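Local coordinates for Mgp-operon protein 3 (Mycoplasma pneumoniae, PDB 6RJ1) that probably helps the bacterium attach to host cells as the extracellular adhesin P40/P90, an immunodominant protein, at residues A177-V182 with N660-D665; K52-V57 with L458-G463; V918-A923 with G961-D966; N211-K216 with E632-T637; P797-V802 with L812-D817. All coordinates share one frame; numbering follows the deposited sequence.

Contact 1 of 5, residues A177-V182 with N660-D665; sequences AGLARV and NSYGDD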
# COMPACT_ATOMS: atom_id res chain seq x y z
N ALA A 177 -16.86 6.11 -9.08
CA ALA A 177 -18.13 6.23 -8.34
C ALA A 177 -18.25 5.16 -7.25
O ALA A 177 -18.90 5.39 -6.22
CB ALA A 177 -19.31 6.17 -9.29
N GLY A 178 -17.61 4.01 -7.47
CA GLY A 178 -17.55 2.92 -6.52
C GLY A 178 -16.79 3.34 -5.28
O GLY A 178 -17.11 2.88 -4.19
N LEU A 179 -15.78 4.23 -5.41
CA LEU A 179 -15.01 4.73 -4.27
C LEU A 179 -15.76 5.86 -3.52
O LEU A 179 -15.49 6.07 -2.33
CB LEU A 179 -13.62 5.23 -4.71
CG LEU A 179 -12.46 4.23 -4.86
CD1 LEU A 179 -12.64 2.95 -4.02
CD2 LEU A 179 -12.17 3.93 -6.29
N ALA A 180 -16.67 6.57 -4.21
CA ALA A 180 -17.44 7.71 -3.69
C ALA A 180 -18.45 7.35 -2.60
O ALA A 180 -19.38 6.59 -2.85
CB ALA A 180 -18.13 8.45 -4.84
N ARG A 181 -18.28 7.93 -1.41
CA ARG A 181 -19.15 7.74 -0.24
C ARG A 181 -19.81 9.08 0.08
O ARG A 181 -19.13 10.10 0.04
CB ARG A 181 -18.29 7.28 0.95
CG ARG A 181 -18.43 5.82 1.41
CD ARG A 181 -18.21 4.74 0.35
NE ARG A 181 -16.82 4.59 -0.10
CZ ARG A 181 -16.08 3.50 0.12
NH1 ARG A 181 -14.85 3.43 -0.37
NH2 ARG A 181 -16.56 2.49 0.82
N VAL A 182 -21.12 9.07 0.42
CA VAL A 182 -21.86 10.30 0.77
C VAL A 182 -21.16 11.03 1.93
O VAL A 182 -20.76 10.40 2.91
CB VAL A 182 -23.37 10.06 1.02
CG1 VAL A 182 -24.08 11.34 1.45
CG2 VAL A 182 -24.04 9.48 -0.23
N ASN A 660 -7.71 8.57 3.26
CA ASN A 660 -8.34 8.60 4.58
C ASN A 660 -9.84 8.83 4.43
O ASN A 660 -10.63 8.15 5.07
CB ASN A 660 -7.73 9.69 5.48
CG ASN A 660 -6.60 9.22 6.35
OD1 ASN A 660 -5.92 8.23 6.05
ND2 ASN A 660 -6.37 9.92 7.45
N SER A 661 -10.23 9.80 3.57
CA SER A 661 -11.62 10.15 3.32
C SER A 661 -12.07 9.74 1.91
O SER A 661 -11.33 9.93 0.94
CB SER A 661 -11.86 11.64 3.53
OG SER A 661 -13.21 12.00 3.27
N TYR A 662 -13.29 9.20 1.83
CA TYR A 662 -13.95 8.79 0.59
C TYR A 662 -15.14 9.69 0.32
O TYR A 662 -15.99 9.35 -0.51
CB TYR A 662 -14.41 7.34 0.70
CG TYR A 662 -13.31 6.31 0.50
CD1 TYR A 662 -12.60 6.26 -0.70
CD2 TYR A 662 -13.06 5.33 1.45
CE1 TYR A 662 -11.64 5.27 -0.93
CE2 TYR A 662 -12.12 4.33 1.23
CZ TYR A 662 -11.41 4.31 0.04
OH TYR A 662 -10.47 3.33 -0.18
N GLY A 663 -15.21 10.82 1.04
CA GLY A 663 -16.29 11.80 0.93
C GLY A 663 -16.41 12.33 -0.47
O GLY A 663 -15.47 12.92 -1.00
N ASP A 664 -17.56 12.07 -1.11
CA ASP A 664 -17.89 12.45 -2.48
C ASP A 664 -18.03 13.97 -2.60
O ASP A 664 -19.13 14.52 -2.60
CB ASP A 664 -19.16 11.70 -2.92
CG ASP A 664 -19.50 11.84 -4.38
OD1 ASP A 664 -18.56 11.96 -5.20
OD2 ASP A 664 -20.71 11.82 -4.71
N ASP A 665 -16.87 14.65 -2.65
CA ASP A 665 -16.75 16.10 -2.70
C ASP A 665 -15.52 16.50 -3.54
O ASP A 665 -14.68 15.65 -3.87
CB ASP A 665 -16.61 16.65 -1.26
CG ASP A 665 -16.83 18.15 -1.13
OD1 ASP A 665 -18.00 18.59 -1.22
OD2 ASP A 665 -15.83 18.88 -0.96
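Arg181 and Tyr662 meet in a cation-pi contact, beside a single backbone bridge that joins the end of the helix at 176-179 to the loop leading into helix 666-673. Their side chains lie alongside each other and point the same way. The Arg181 chain turns at chi2 (55°) and chi3 (70°), which set CD and NE out of the extended course. NH1 lies 3.1 Å above the centre of the phenol ring. CZ stands 4.1 Å from the Tyr662 ring centroid, with the guanidinium and ring planes 34° apart. Arg181 NE also donates to Leu179 O at 3.0 Å, from above that carbonyl plane. An arginine suits the place because it can lie over a ring, bond to its own segment and still spend a charge: NH1 makes a salt bridge to Glu167, whose other oxygen meets Tyr662 OH, itself also bonded to Ser657. Glu167 balances the buried charge and, held to both groups, probably helps keep the guanidinium over the ring. Leu179 passes the tyrosine obliquely, CD1 4.0 Å from Tyr662 CE1, and adds apolar contact. Gly663 CA lies against Arg181 O in a CA-H...O contact, and its N donates to Ser661 OG in an ST turn. The bridge itself is made by Arg181 N to Tyr662 O at 2.8 Å and by Asp664 N to Arg181 O, also 2.8 Å. Asp664 bonds Ser761 through OD2, while its OD1 rests 3.6 Å from Ala180 CB.

Contact 2 of 5, residues K52-V57 with L458-G463; sequences KLVALV and LAYLNG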
# COMPACT_ATOMS: atom_id res chain seq x y z
N LYS A 52 23.23 -20.13 -1.57
CA LYS A 52 21.91 -20.05 -0.93
C LYS A 52 20.78 -19.56 -1.83
O LYS A 52 20.97 -18.69 -2.68
CB LYS A 52 22.01 -19.18 0.34
CG LYS A 52 20.81 -19.25 1.30
CD LYS A 52 21.25 -19.41 2.75
CE LYS A 52 21.82 -18.14 3.36
NZ LYS A 52 22.64 -18.44 4.56
N LEU A 53 19.58 -20.13 -1.61
CA LEU A 53 18.34 -19.77 -2.28
C LEU A 53 17.22 -19.78 -1.24
O LEU A 53 16.97 -20.80 -0.60
CB LEU A 53 18.03 -20.69 -3.47
CG LEU A 53 16.73 -20.41 -4.24
CD1 LEU A 53 16.87 -19.19 -5.14
CD2 LEU A 53 16.34 -21.62 -5.05
N VAL A 54 16.58 -18.62 -1.06
CA VAL A 54 15.49 -18.40 -0.12
C VAL A 54 14.18 -18.28 -0.90
O VAL A 54 14.14 -17.55 -1.89
CB VAL A 54 15.78 -17.15 0.76
CG1 VAL A 54 14.67 -16.91 1.78
CG2 VAL A 54 17.14 -17.27 1.46
N ALA A 55 13.13 -19.00 -0.48
CA ALA A 55 11.82 -18.96 -1.13
C ALA A 55 10.69 -18.66 -0.13
O ALA A 55 10.87 -18.87 1.07
CB ALA A 55 11.55 -20.28 -1.86
N LEU A 56 9.56 -18.14 -0.62
CA LEU A 56 8.37 -17.81 0.17
C LEU A 56 7.17 -18.53 -0.45
O LEU A 56 6.87 -18.35 -1.63
CB LEU A 56 8.14 -16.29 0.19
CG LEU A 56 6.95 -15.75 1.01
CD1 LEU A 56 7.05 -16.17 2.47
CD2 LEU A 56 6.86 -14.25 0.89
N VAL A 57 6.50 -19.35 0.35
CA VAL A 57 5.35 -20.13 -0.11
C VAL A 57 4.13 -19.95 0.80
O VAL A 57 4.27 -19.86 2.03
CB VAL A 57 5.68 -21.64 -0.31
CG1 VAL A 57 6.62 -21.86 -1.50
CG2 VAL A 57 6.24 -22.28 0.96
N LEU A 458 9.71 -11.06 0.28
CA LEU A 458 10.78 -11.31 1.24
C LEU A 458 12.12 -10.64 0.89
O LEU A 458 12.32 -10.13 -0.21
CB LEU A 458 11.00 -12.83 1.54
CG LEU A 458 11.41 -13.82 0.43
CD1 LEU A 458 12.86 -13.71 0.11
CD2 LEU A 458 11.30 -15.21 0.93
N ALA A 459 13.04 -10.66 1.88
CA ALA A 459 14.40 -10.13 1.84
C ALA A 459 15.23 -10.86 2.88
O ALA A 459 14.74 -11.15 3.98
CB ALA A 459 14.39 -8.64 2.13
N TYR A 460 16.49 -11.16 2.53
CA TYR A 460 17.43 -11.83 3.43
C TYR A 460 18.56 -10.87 3.76
O TYR A 460 19.16 -10.28 2.86
CB TYR A 460 17.96 -13.14 2.81
CG TYR A 460 18.99 -13.85 3.67
CD1 TYR A 460 20.33 -13.47 3.63
CD2 TYR A 460 18.63 -14.90 4.51
CE1 TYR A 460 21.28 -14.11 4.43
CE2 TYR A 460 19.57 -15.55 5.30
CZ TYR A 460 20.90 -15.16 5.25
OH TYR A 460 21.85 -15.79 6.02
N LEU A 461 18.86 -10.72 5.05
CA LEU A 461 19.93 -9.86 5.54
C LEU A 461 20.64 -10.47 6.75
O LEU A 461 20.13 -10.40 7.87
CB LEU A 461 19.41 -8.43 5.86
CG LEU A 461 20.48 -7.36 6.17
CD1 LEU A 461 21.20 -6.92 4.91
CD2 LEU A 461 19.88 -6.16 6.89
N ASN A 462 21.82 -11.07 6.50
CA ASN A 462 22.69 -11.66 7.52
C ASN A 462 21.95 -12.55 8.54
O ASN A 462 21.84 -12.20 9.72
CB ASN A 462 23.51 -10.56 8.22
CG ASN A 462 24.59 -9.96 7.34
OD1 ASN A 462 24.33 -9.12 6.46
ND2 ASN A 462 25.83 -10.38 7.57
N GLY A 463 21.43 -13.68 8.06
CA GLY A 463 20.71 -14.66 8.88
C GLY A 463 19.30 -14.28 9.28
O GLY A 463 18.63 -15.04 9.99
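The flat group of this contact is the Tyr460 ring, which Lys52 CE and Val54 CG2 both approach at a slant. Lys52 crosses the tyrosine at about a right angle, its CE 3.6 Å from Tyr460 CZ. Val54 also crosses it at about a right angle and brings CG2 to 4.1 Å from Tyr460 CD2, while Val48 and Ile465 of adjoining strands touch the same side chain. A tyrosine fits here because its ring belongs to the apolar layer and its hydroxyl extends to a polar end. There OH is hydrogen-bonded to Glu483, whose carboxylate also forms a salt bridge with Lys52 NZ. The lysine does similar double duty: bends at chi2 and chi3 put CE against the ring, and from there NZ reaches Glu483. Val54 divides its two methyls between neighbours, CG1 lying 3.9 Å from Leu458 CD2. Leu458 holds CG between its backbone N and carbonyl carbon, the crowded position (chi1 62°), and extends CD2 toward Leu56, 3.4 Å from CB. The same methyl lies 3.7 Å from Ala55 C. Val467 touches both Leu56 and Leu458 and continues the apolar patch. Alternate residues Lys52, Val54 and Leu56 point at Leu458 and Tyr460, as extended strands require. The two strand segments run 8.1 Å apart at 148°, too far for a backbone pairing. They belong to the same mixed eight-stranded sheet, and this side-chain packing is consistent with a sheet that curls so that its second and last strands face each other.

Contact 3 of 5, residues V918-A923 with G961-D966; sequences VQNGIA and GLFEKD
Asn920 lies against Phe963 where the chain turns a corner between strands 914-920 and 922-924. Followed outward, its CB touches Gly961 O at 3.2 Å and sits at the edge of the Phe963 ring, in its plane. CG stands between the backbone N and the carbonyl carbon (chi1 59°), which brings it 3.6 Å from Phe963 CD2, the amide plane being 70° from the ring plane. OD1 turns back to accept Ile922 N at 3.0 Å, closing an Asx turn around the corner. ND2 passes near Phe963 CE2, at 3.7 Å, and bonds Thr892 OG1, which also bonds Gly961 O. Asparagine suits the corner because its short amide can both accept and donate there. Gly921 has phi 114°, where a CB would be jammed against the preceding carbonyl and would also clash with Phe963 O, toward which it would point. Ile922 then sets CD1 over the centre of the Phe963 ring, 3.5 Å from the centroid, in a CH-pi contact. Tyr956 and Val942, of strands 952-959 and 939-945 in the four-stranded sheet, also touch Ile922. The one backbone bond, Phe963 N to Asn920 O at 2.8 Å, links that sheet's edge strand 962-965 to the corner of the preceding one. The chemistry is therefore divided: polar groups fix the shape of the turn, while an aromatic ring and an aliphatic tip join the two sheets by packing.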
# COMPACT_ATOMS: atom_id res chain seq x y z
N VAL A 918 11.50 4.49 -19.07
CA VAL A 918 11.15 4.42 -20.50
C VAL A 918 10.90 2.98 -20.96
O VAL A 918 11.60 2.07 -20.53
CB VAL A 918 12.18 5.12 -21.44
CG1 VAL A 918 11.98 6.62 -21.50
CG2 VAL A 918 13.63 4.77 -21.08
N GLN A 919 9.93 2.81 -21.88
CA GLN A 919 9.62 1.54 -22.54
C GLN A 919 10.82 1.33 -23.46
O GLN A 919 11.05 2.14 -24.37
CB GLN A 919 8.31 1.66 -23.32
CG GLN A 919 7.16 0.91 -22.68
CD GLN A 919 6.60 -0.16 -23.58
OE1 GLN A 919 5.40 -0.17 -23.88
NE2 GLN A 919 7.45 -1.11 -24.02
N ASN A 920 11.65 0.33 -23.15
CA ASN A 920 12.94 0.10 -23.80
C ASN A 920 12.94 -0.54 -25.20
O ASN A 920 14.00 -0.59 -25.82
CB ASN A 920 13.84 -0.73 -22.88
CG ASN A 920 13.32 -2.09 -22.45
OD1 ASN A 920 12.60 -2.79 -23.18
ND2 ASN A 920 13.71 -2.51 -21.27
N GLY A 921 11.81 -1.04 -25.68
CA GLY A 921 11.76 -1.69 -26.99
C GLY A 921 11.45 -3.18 -26.95
O GLY A 921 11.13 -3.77 -27.98
N ILE A 922 11.55 -3.80 -25.75
CA ILE A 922 11.21 -5.20 -25.57
C ILE A 922 9.74 -5.22 -25.21
O ILE A 922 9.37 -4.92 -24.07
CB ILE A 922 12.08 -5.96 -24.53
CG1 ILE A 922 13.60 -5.83 -24.82
CG2 ILE A 922 11.65 -7.43 -24.48
CD1 ILE A 922 14.54 -6.38 -23.72
N ALA A 923 8.89 -5.49 -26.20
CA ALA A 923 7.45 -5.55 -26.05
C ALA A 923 6.84 -6.46 -27.09
O ALA A 923 7.43 -6.67 -28.15
CB ALA A 923 6.85 -4.16 -26.16
N GLY A 961 20.48 0.55 -22.22
CA GLY A 961 19.12 0.35 -21.73
C GLY A 961 18.05 0.37 -22.80
O GLY A 961 16.90 0.04 -22.51
N LEU A 962 18.41 0.77 -24.04
CA LEU A 962 17.50 0.80 -25.19
C LEU A 962 17.73 -0.48 -26.02
O LEU A 962 18.87 -0.87 -26.24
CB LEU A 962 17.72 2.06 -26.04
CG LEU A 962 16.47 2.81 -26.58
CD1 LEU A 962 15.72 2.00 -27.66
CD2 LEU A 962 15.55 3.29 -25.46
N PHE A 963 16.64 -1.14 -26.44
CA PHE A 963 16.70 -2.41 -27.15
C PHE A 963 16.15 -2.42 -28.56
O PHE A 963 15.12 -1.79 -28.83
CB PHE A 963 16.02 -3.51 -26.34
CG PHE A 963 16.72 -3.87 -25.06
CD1 PHE A 963 17.68 -4.86 -25.02
CD2 PHE A 963 16.37 -3.23 -23.87
CE1 PHE A 963 18.31 -5.20 -23.82
CE2 PHE A 963 17.00 -3.57 -22.67
CZ PHE A 963 17.96 -4.55 -22.65
N GLU A 964 16.80 -3.19 -29.43
CA GLU A 964 16.41 -3.38 -30.82
C GLU A 964 16.67 -4.83 -31.19
O GLU A 964 17.76 -5.34 -30.95
CB GLU A 964 17.20 -2.43 -31.74
CG GLU A 964 16.51 -2.09 -33.06
CD GLU A 964 15.27 -1.22 -32.94
OE1 GLU A 964 15.41 0.02 -32.94
OE2 GLU A 964 14.15 -1.79 -32.88
N LYS A 965 15.64 -5.50 -31.73
CA LYS A 965 15.68 -6.91 -32.13
C LYS A 965 16.71 -7.17 -33.22
O LYS A 965 16.77 -6.43 -34.21
CB LYS A 965 14.28 -7.36 -32.59
CG LYS A 965 14.12 -8.85 -32.83
CD LYS A 965 12.95 -9.10 -33.78
CE LYS A 965 12.94 -10.49 -34.38
NZ LYS A 965 12.39 -11.50 -33.44
N ASP A 966 17.53 -8.23 -33.04
CA ASP A 966 18.53 -8.66 -34.01
C ASP A 966 17.93 -9.83 -34.77
O ASP A 966 17.95 -10.95 -34.28
CB ASP A 966 19.85 -9.04 -33.33
CG ASP A 966 21.03 -9.17 -34.29
OD1 ASP A 966 20.99 -10.07 -35.15
OD2 ASP A 966 21.99 -8.39 -34.16

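Contact 4 of 5, residues N211-K216 with E632-T637; sequences NNPGPK and EEVQTT
Asn211 and Val634 bring their CA atoms to 4.9 Å where two irregular loops meet, Asn211 adopting the left-handed backbone conformation (phi 58°, psi 18°), which asparagine tolerates better than most residues. Two asparagine amides tie the loops, Asn212 from an Asx turn and Asn211 from the residue before it, and so link the loop before strand 220-222 to the long loop between strands 614-616 and 650-654. In the turn Asn212 CG lies anti to its backbone N, and OD1 accepts Gly214 N at 3.0 Å. The other half of that amide faces across, with ND2 donating to Gln635 O at 2.8 Å, nearly in both the amide and carbonyl planes. Asparagine is well suited because one planar group both shapes its own loop and grips the opposite one. Asn211 donates twice through ND2, each acceptor in its amide plane. Glu633 O, at 3.3 Å, is approached from above its carbonyl plane, while Glu632 OE1, at 3.2 Å, is met on its anti side. Asn212 O is bonded by Trp200 NE1. Between the polar links, the branched Val634 supplies a methyl, CG1, that lies 3.4 Å from Asn211 O and 3.9 Å from Pro213 CD.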
# COMPACT_ATOMS: atom_id res chain seq x y z
N ASN A 211 -10.83 31.19 15.44
CA ASN A 211 -10.54 31.68 14.09
C ASN A 211 -10.68 30.63 12.99
O ASN A 211 -10.17 30.85 11.89
CB ASN A 211 -9.17 32.38 14.03
CG ASN A 211 -9.02 33.51 15.01
OD1 ASN A 211 -9.79 34.48 15.00
ND2 ASN A 211 -8.02 33.41 15.88
N ASN A 212 -11.38 29.50 13.26
CA ASN A 212 -11.58 28.46 12.25
C ASN A 212 -12.59 28.99 11.24
O ASN A 212 -13.72 29.30 11.62
CB ASN A 212 -12.04 27.14 12.86
CG ASN A 212 -11.98 25.97 11.91
OD1 ASN A 212 -12.69 25.91 10.91
ND2 ASN A 212 -11.13 25.01 12.22
N PRO A 213 -12.18 29.16 9.95
CA PRO A 213 -13.11 29.73 8.96
C PRO A 213 -13.98 28.70 8.21
O PRO A 213 -14.68 29.09 7.28
CB PRO A 213 -12.15 30.43 8.01
CG PRO A 213 -10.95 29.56 8.01
CD PRO A 213 -10.87 28.87 9.34
N GLY A 214 -13.91 27.43 8.59
CA GLY A 214 -14.65 26.38 7.91
C GLY A 214 -15.73 25.69 8.70
O GLY A 214 -15.58 24.50 9.01
N PRO A 215 -16.88 26.36 8.99
CA PRO A 215 -17.96 25.67 9.73
C PRO A 215 -18.58 24.53 8.93
O PRO A 215 -19.08 23.57 9.52
CB PRO A 215 -18.98 26.79 9.99
CG PRO A 215 -18.73 27.79 8.94
CD PRO A 215 -17.26 27.76 8.68
N LYS A 216 -18.54 24.63 7.59
CA LYS A 216 -19.11 23.67 6.65
C LYS A 216 -18.14 22.55 6.26
O LYS A 216 -18.51 21.70 5.45
CB LYS A 216 -19.69 24.38 5.41
CG LYS A 216 -20.76 25.43 5.70
CD LYS A 216 -21.99 24.90 6.46
CE LYS A 216 -22.89 26.05 6.86
NZ LYS A 216 -24.02 25.59 7.71
N GLU A 632 -3.08 35.59 15.29
CA GLU A 632 -3.68 34.60 16.17
C GLU A 632 -3.68 33.20 15.55
O GLU A 632 -3.53 33.05 14.34
CB GLU A 632 -5.11 35.02 16.56
CG GLU A 632 -5.17 36.25 17.46
CD GLU A 632 -6.54 36.87 17.64
OE1 GLU A 632 -7.56 36.14 17.52
OE2 GLU A 632 -6.59 38.09 17.92
N GLU A 633 -3.87 32.18 16.40
CA GLU A 633 -3.89 30.77 16.04
C GLU A 633 -5.22 30.36 15.39
O GLU A 633 -6.29 30.65 15.94
CB GLU A 633 -3.63 29.92 17.30
CG GLU A 633 -3.58 28.42 17.09
CD GLU A 633 -3.59 27.58 18.36
OE1 GLU A 633 -3.68 28.15 19.47
OE2 GLU A 633 -3.50 26.33 18.23
N VAL A 634 -5.15 29.68 14.23
CA VAL A 634 -6.35 29.16 13.56
C VAL A 634 -6.49 27.74 14.10
O VAL A 634 -5.77 26.83 13.69
CB VAL A 634 -6.32 29.21 12.01
CG1 VAL A 634 -7.63 28.70 11.43
CG2 VAL A 634 -6.05 30.62 11.51
N GLN A 635 -7.37 27.59 15.09
CA GLN A 635 -7.60 26.34 15.80
C GLN A 635 -8.45 25.35 15.05
O GLN A 635 -9.36 25.70 14.31
CB GLN A 635 -8.18 26.61 17.19
CG GLN A 635 -7.15 27.03 18.20
CD GLN A 635 -7.74 27.31 19.56
OE1 GLN A 635 -8.96 27.29 19.76
NE2 GLN A 635 -6.87 27.60 20.51
N THR A 636 -8.18 24.09 15.35
CA THR A 636 -8.79 22.91 14.78
C THR A 636 -8.98 21.91 15.93
O THR A 636 -8.20 21.91 16.87
CB THR A 636 -7.96 22.48 13.52
OG1 THR A 636 -8.54 21.35 12.91
CG2 THR A 636 -6.46 22.26 13.80
N THR A 637 -10.09 21.14 15.93
CA THR A 637 -10.36 20.17 17.00
C THR A 637 -11.06 18.94 16.41
O THR A 637 -11.69 19.06 15.37
CB THR A 637 -11.09 20.82 18.22
OG1 THR A 637 -10.87 20.04 19.39
CG2 THR A 637 -12.59 21.03 18.00

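Contact 5 of 5, residues P797-V802 with L812-D817; sequences PNYSAV and LNFNPD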
# COMPACT_ATOMS: atom_id res chain seq x y z
N PRO A 797 30.57 4.19 -2.08
CA PRO A 797 29.78 4.26 -3.33
C PRO A 797 28.28 4.48 -3.07
O PRO A 797 27.71 3.83 -2.20
CB PRO A 797 30.03 2.91 -4.00
CG PRO A 797 30.43 2.00 -2.91
CD PRO A 797 31.14 2.84 -1.89
N ASN A 798 27.67 5.41 -3.83
CA ASN A 798 26.26 5.79 -3.72
C ASN A 798 25.31 4.66 -4.08
O ASN A 798 25.62 3.79 -4.89
CB ASN A 798 25.93 7.01 -4.60
CG ASN A 798 26.70 8.28 -4.33
OD1 ASN A 798 27.08 8.61 -3.20
ND2 ASN A 798 26.93 9.04 -5.39
N TYR A 799 24.11 4.70 -3.48
CA TYR A 799 23.06 3.74 -3.75
C TYR A 799 21.68 4.38 -3.64
O TYR A 799 21.46 5.29 -2.84
CB TYR A 799 23.18 2.47 -2.90
CG TYR A 799 23.14 2.68 -1.40
CD1 TYR A 799 21.93 2.64 -0.70
CD2 TYR A 799 24.31 2.86 -0.67
CE1 TYR A 799 21.89 2.81 0.68
CE2 TYR A 799 24.28 3.03 0.71
CZ TYR A 799 23.07 3.01 1.38
OH TYR A 799 23.04 3.18 2.74
N SER A 800 20.77 3.91 -4.48
CA SER A 800 19.41 4.40 -4.54
C SER A 800 18.45 3.25 -4.74
O SER A 800 18.85 2.19 -5.20
CB SER A 800 19.26 5.39 -5.69
OG SER A 800 20.07 6.54 -5.48
N ALA A 801 17.19 3.47 -4.41
CA ALA A 801 16.14 2.50 -4.63
C ALA A 801 15.13 3.16 -5.53
O ALA A 801 14.89 4.36 -5.41
CB ALA A 801 15.49 2.10 -3.32
N VAL A 802 14.58 2.40 -6.47
CA VAL A 802 13.57 2.97 -7.35
C VAL A 802 12.31 2.14 -7.28
O VAL A 802 12.35 0.97 -6.91
CB VAL A 802 14.02 3.26 -8.82
CG1 VAL A 802 15.23 4.20 -8.88
CG2 VAL A 802 14.26 1.99 -9.60
N LEU A 812 14.61 6.97 -4.57
CA LEU A 812 14.91 7.18 -3.16
C LEU A 812 16.42 7.20 -2.97
O LEU A 812 17.09 6.24 -3.30
CB LEU A 812 14.21 6.14 -2.28
CG LEU A 812 12.71 5.96 -2.54
CD1 LEU A 812 12.17 4.75 -1.82
CD2 LEU A 812 11.93 7.23 -2.20
N ASN A 813 16.94 8.34 -2.50
CA ASN A 813 18.38 8.58 -2.33
C ASN A 813 18.84 8.49 -0.89
O ASN A 813 18.14 8.94 0.02
CB ASN A 813 18.77 9.92 -2.96
CG ASN A 813 18.22 10.08 -4.35
OD1 ASN A 813 18.64 9.41 -5.30
ND2 ASN A 813 17.24 10.97 -4.50
N PHE A 814 20.03 7.89 -0.70
CA PHE A 814 20.62 7.66 0.62
C PHE A 814 22.06 8.14 0.70
O PHE A 814 22.74 8.23 -0.33
CB PHE A 814 20.55 6.16 0.98
CG PHE A 814 19.18 5.52 0.82
CD1 PHE A 814 18.24 5.61 1.84
CD2 PHE A 814 18.84 4.85 -0.34
CE1 PHE A 814 16.97 5.03 1.68
CE2 PHE A 814 17.58 4.28 -0.49
CZ PHE A 814 16.65 4.38 0.52
N ASN A 815 22.53 8.45 1.92
CA ASN A 815 23.90 8.86 2.21
C ASN A 815 24.70 7.56 2.47
O ASN A 815 24.44 6.88 3.46
CB ASN A 815 23.94 9.79 3.43
CG ASN A 815 25.29 10.39 3.72
OD1 ASN A 815 26.28 9.69 3.97
ND2 ASN A 815 25.35 11.71 3.73
N PRO A 816 25.64 7.18 1.59
CA PRO A 816 26.37 5.91 1.80
C PRO A 816 27.42 5.93 2.92
O PRO A 816 27.83 4.87 3.39
CB PRO A 816 26.99 5.63 0.43
CG PRO A 816 27.16 6.97 -0.19
CD PRO A 816 26.06 7.85 0.33
N ASP A 817 27.84 7.13 3.35
CA ASP A 817 28.83 7.30 4.42
C ASP A 817 28.22 7.09 5.81
O ASP A 817 28.98 6.82 6.76
CB ASP A 817 29.52 8.68 4.33
CG ASP A 817 30.06 9.05 2.96
OD1 ASP A 817 30.68 8.17 2.31
OD2 ASP A 817 29.88 10.22 2.56
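Ala801 O accepts the backbone N of Leu812 at 2.8 Å, and Ala801 N returns a 3.0 Å bond to Leu812 O. This is the hydrogen-bonded pair of an antiparallel beta hairpin, strands 799-805 and 808-815, followed by the non-hydrogen-bonded pair Ser800 and Asn813. Ala801 and Leu812 point to one face, where they meet Leu782, Val551 and Ala553; small and branched apolar groups suit this buried layer. Ser800 and Asn813 point to the other face: Ser800 OG bonds Arg811, and Asn813 ND2 bonds Ile832 O and Pro913 O. Phe814 lies next to Tyr799. The ring planes are 23° apart, but with centroids 5.6 Å apart they are displaced and barely overlap, and Tyr799 CE1 rests 3.6 Å from Phe814 CB. Tyr799 O lies in the plane of the Phe814 ring at its edge. The tyrosine's OH bonds Asp819. Beyond the paired residues Pro816 slides past Tyr799, its CB 3.8 Å from Tyr799 CE2. The proline, with no N-H to offer, suits a place past the paired residues; its CB sits 3.3 Å from Pro797 O and its CG 3.4 Å from Asn798 OD1.

How the contacts relate
From the N terminus, segment 52-57 opens contact 2, then 177-182 opens contact 1 and 211-216 opens contact 4. Contact 2 closes first, at 458-463, so it crosses both others. Contact 4 closes at 632-637 and contact 1 at 660-665, which nests contact 4 within the loop of contact 1; their nearest atoms are about 7 Å apart. Contacts 5 and 3 follow in series: contact 5 closes a hairpin, contact 3 a 37-residue stretch containing most of the four-stranded sheet. Contact 2 joins the second and last strands of an eight-stranded sheet; on the opposite side of the chain's centre, contact 1 ties the end of helix 176-179 to a loop, and contact 4 two loops.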